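Local coordinates for PUM-HD domain-containing protein (Caenorhabditis elegans, PDB 7CGF) that probably binds target mRNAs through their 3' untranslated regions by its Pumilio-repeat RNA-binding domain, at residues A[123-126]-A[127-131]. The protein carries 2 engineered substitutions. Sequence-based numbering, arbitrary orientation.
With nucleotides of chain B.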
loop_
_atom_site.group_PDB
_atom_site.type_symbol
_atom_site.label_atom_id
_atom_site.label_comp_id
_atom_site.label_asym_id
_atom_site.label_seq_id
_atom_site.Cartn_x
_atom_site.Cartn_y
_atom_site.Cartn_z
ATOM N N LEU A 123 6.001 -15.949 0.139
ATOM C CA LEU A 123 7.092 -15.035 -0.201
ATOM C C LEU A 123 7.059 -13.780 0.658
ATOM O O LEU A 123 8.117 -13.266 1.059
ATOM C CB LEU A 123 7.038 -14.651 -1.679
ATOM C CG LEU A 123 7.202 -15.752 -2.714
ATOM C CD1 LEU A 123 7.300 -15.108 -4.104
ATOM C CD2 LEU A 123 8.426 -16.629 -2.389
ATOM N N GLN A 124 5.864 -13.247 0.931
ATOM C CA GLN A 124 5.781 -12.054 1.767
ATOM C C GLN A 124 6.229 -12.353 3.185
ATOM O O GLN A 124 6.920 -11.537 3.805
ATOM C CB GLN A 124 4.361 -11.494 1.770
ATOM C CG GLN A 124 3.995 -10.844 0.459
ATOM C CD GLN A 124 2.521 -10.508 0.410
ATOM O OE1 GLN A 124 2.068 -9.544 1.035
ATOM N NE2 GLN A 124 1.756 -11.324 -0.310
ATOM N N LYS A 125 5.836 -13.514 3.720
ATOM C CA LYS A 125 6.298 -13.907 5.048
ATOM C C LYS A 125 7.819 -14.000 5.085
ATOM O O LYS A 125 8.455 -13.498 6.016
ATOM C CB LYS A 125 5.656 -15.243 5.450
ATOM C CG LYS A 125 6.135 -15.837 6.792
ATOM C CD LYS A 125 5.944 -14.872 7.947
ATOM C CE LYS A 125 4.498 -14.442 8.105
ATOM N NZ LYS A 125 3.677 -15.558 8.626
ATOM N N ALA A 126 8.417 -14.634 4.071
ATOM C CA ALA A 126 9.876 -14.745 4.015
ATOM C C ALA A 126 10.532 -13.365 4.011
ATOM O O ALA A 126 11.436 -13.087 4.811
ATOM C CB ALA A 126 10.282 -15.563 2.787
ATOM N N LEU A 127 10.062 -12.457 3.147
ATOM C CA LEU A 127 10.681 -11.134 3.113
ATOM C C LEU A 127 10.485 -10.382 4.423
ATOM O O LEU A 127 11.331 -9.559 4.808
ATOM C CB LEU A 127 10.117 -10.317 1.947
ATOM C CG LEU A 127 10.490 -10.821 0.564
ATOM C CD1 LEU A 127 9.704 -10.046 -0.496
ATOM C CD2 LEU A 127 12.006 -10.704 0.313
ATOM N N GLU A 128 9.366 -10.618 5.103
ATOM C CA GLU A 128 9.096 -9.960 6.373
ATOM C C GLU A 128 10.076 -10.374 7.458
ATOM O O GLU A 128 10.373 -9.578 8.358
ATOM C CB GLU A 128 7.671 -10.292 6.812
ATOM C CG GLU A 128 7.293 -9.879 8.218
ATOM C CD GLU A 128 7.155 -8.384 8.384
ATOM O OE1 GLU A 128 7.009 -7.673 7.355
ATOM O OE2 GLU A 128 7.182 -7.930 9.552
ATOM N N LYS A 129 10.595 -11.595 7.395
ATOM C CA LYS A 129 11.305 -12.181 8.533
ATOM C C LYS A 129 12.798 -12.395 8.320
ATOM O O LYS A 129 13.579 -12.219 9.267
ATOM C CB LYS A 129 10.673 -13.523 8.907
ATOM C CG LYS A 129 9.189 -13.441 9.309
ATOM C CD LYS A 129 8.999 -12.732 10.630
ATOM C CE LYS A 129 7.536 -12.781 11.072
ATOM N NZ LYS A 129 7.314 -12.143 12.398
ATOM N N ILE A 130 13.228 -12.779 7.122
ATOM C CA ILE A 130 14.567 -13.337 6.960
ATOM C C ILE A 130 15.637 -12.264 6.819
ATOM O O ILE A 130 15.350 -11.084 6.574
ATOM C CB ILE A 130 14.626 -14.311 5.770
ATOM C CG1 ILE A 130 14.500 -13.559 4.433
ATOM C CG2 ILE A 130 13.582 -15.412 5.934
ATOM C CD1 ILE A 130 14.260 -14.469 3.217
ATOM N N ASN A 131 16.890 -12.682 6.969
ATOM C CA ASN A 131 18.014 -11.757 6.934
ATOM C C ASN A 131 18.271 -11.246 5.513
ATOM O O ASN A 131 17.810 -11.809 4.517
ATOM C CB ASN A 131 19.264 -12.440 7.490
ATOM C CG ASN A 131 19.522 -13.774 6.839
ATOM O OD1 ASN A 131 19.952 -13.845 5.690
ATOM N ND2 ASN A 131 19.233 -14.846 7.561
ATOM P P A B 6 -7.755 -6.724 -3.663
ATOM O OP1 A B 6 -8.126 -7.423 -4.913
ATOM O OP2 A B 6 -8.739 -6.423 -2.600
ATOM O "O5'" A B 6 -6.591 -7.570 -2.973
ATOM C "C5'" A B 6 -6.905 -8.552 -1.995
ATOM C "C4'" A B 6 -6.440 -9.929 -2.407
ATOM O "O4'" A B 6 -5.032 -9.901 -2.727
ATOM C "C3'" A B 6 -6.572 -10.987 -1.328
ATOM O "O3'" A B 6 -7.867 -11.550 -1.342
ATOM C "C2'" A B 6 -5.472 -11.995 -1.664
ATOM O "O2'" A B 6 -5.938 -12.937 -2.624
ATOM C "C1'" A B 6 -4.410 -11.104 -2.319
ATOM N N9 A B 6 -3.283 -10.754 -1.423
ATOM C C8 A B 6 -1.958 -11.069 -1.648
ATOM N N7 A B 6 -1.142 -10.632 -0.698
ATOM C C5 A B 6 -1.996 -9.996 0.203
ATOM C C6 A B 6 -1.768 -9.328 1.426
ATOM N N6 A B 6 -0.553 -9.169 1.963
ATOM N N1 A B 6 -2.824 -8.812 2.086
ATOM C C2 A B 6 -4.049 -8.955 1.560
ATOM N N3 A B 6 -4.393 -9.559 0.425
ATOM C C4 A B 6 -3.316 -10.058 -0.228
#
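Q124 and E128 sit one turn apart on helix 119-129, joined by a hydrogen bond from E128 N to Q124 O, 2.9 Å, while the Q124 side chain turns to the RNA. From CB, which points away from the following turn, CG lies anti to the carbonyl carbon (chi1 -72°), and the chain runs out extended to its amide. There OE1 accepts N6 of adenosine 6 of chain B at 2.8 Å, and NE2 gives a nearly straight bond (170°) to N7 of the same base at 3.0 Å. C120 O takes a second bond from NE2, so with OE1 taken by N6 the amide's orientation is likely to be set. At the helix's far end A126 O accepts two amides, I130 N nearly along the C=O axis and K129 N from above the carbonyl plane; I130 CD1 packs on A126 CB at 4.1 Å. The stems of K125 and K129 cross, K125 CD lying 3.8 Å from K129 CG, and E92 pairs with K125 NZ. With an alanine at Q124, N6 and N7 of the adenine would probably lose their mates, and C120 O its amide donor. Together OE1 and NE2 match the adenine's Hoogsteen edge, consistent with base reading by a Pumilio repeat.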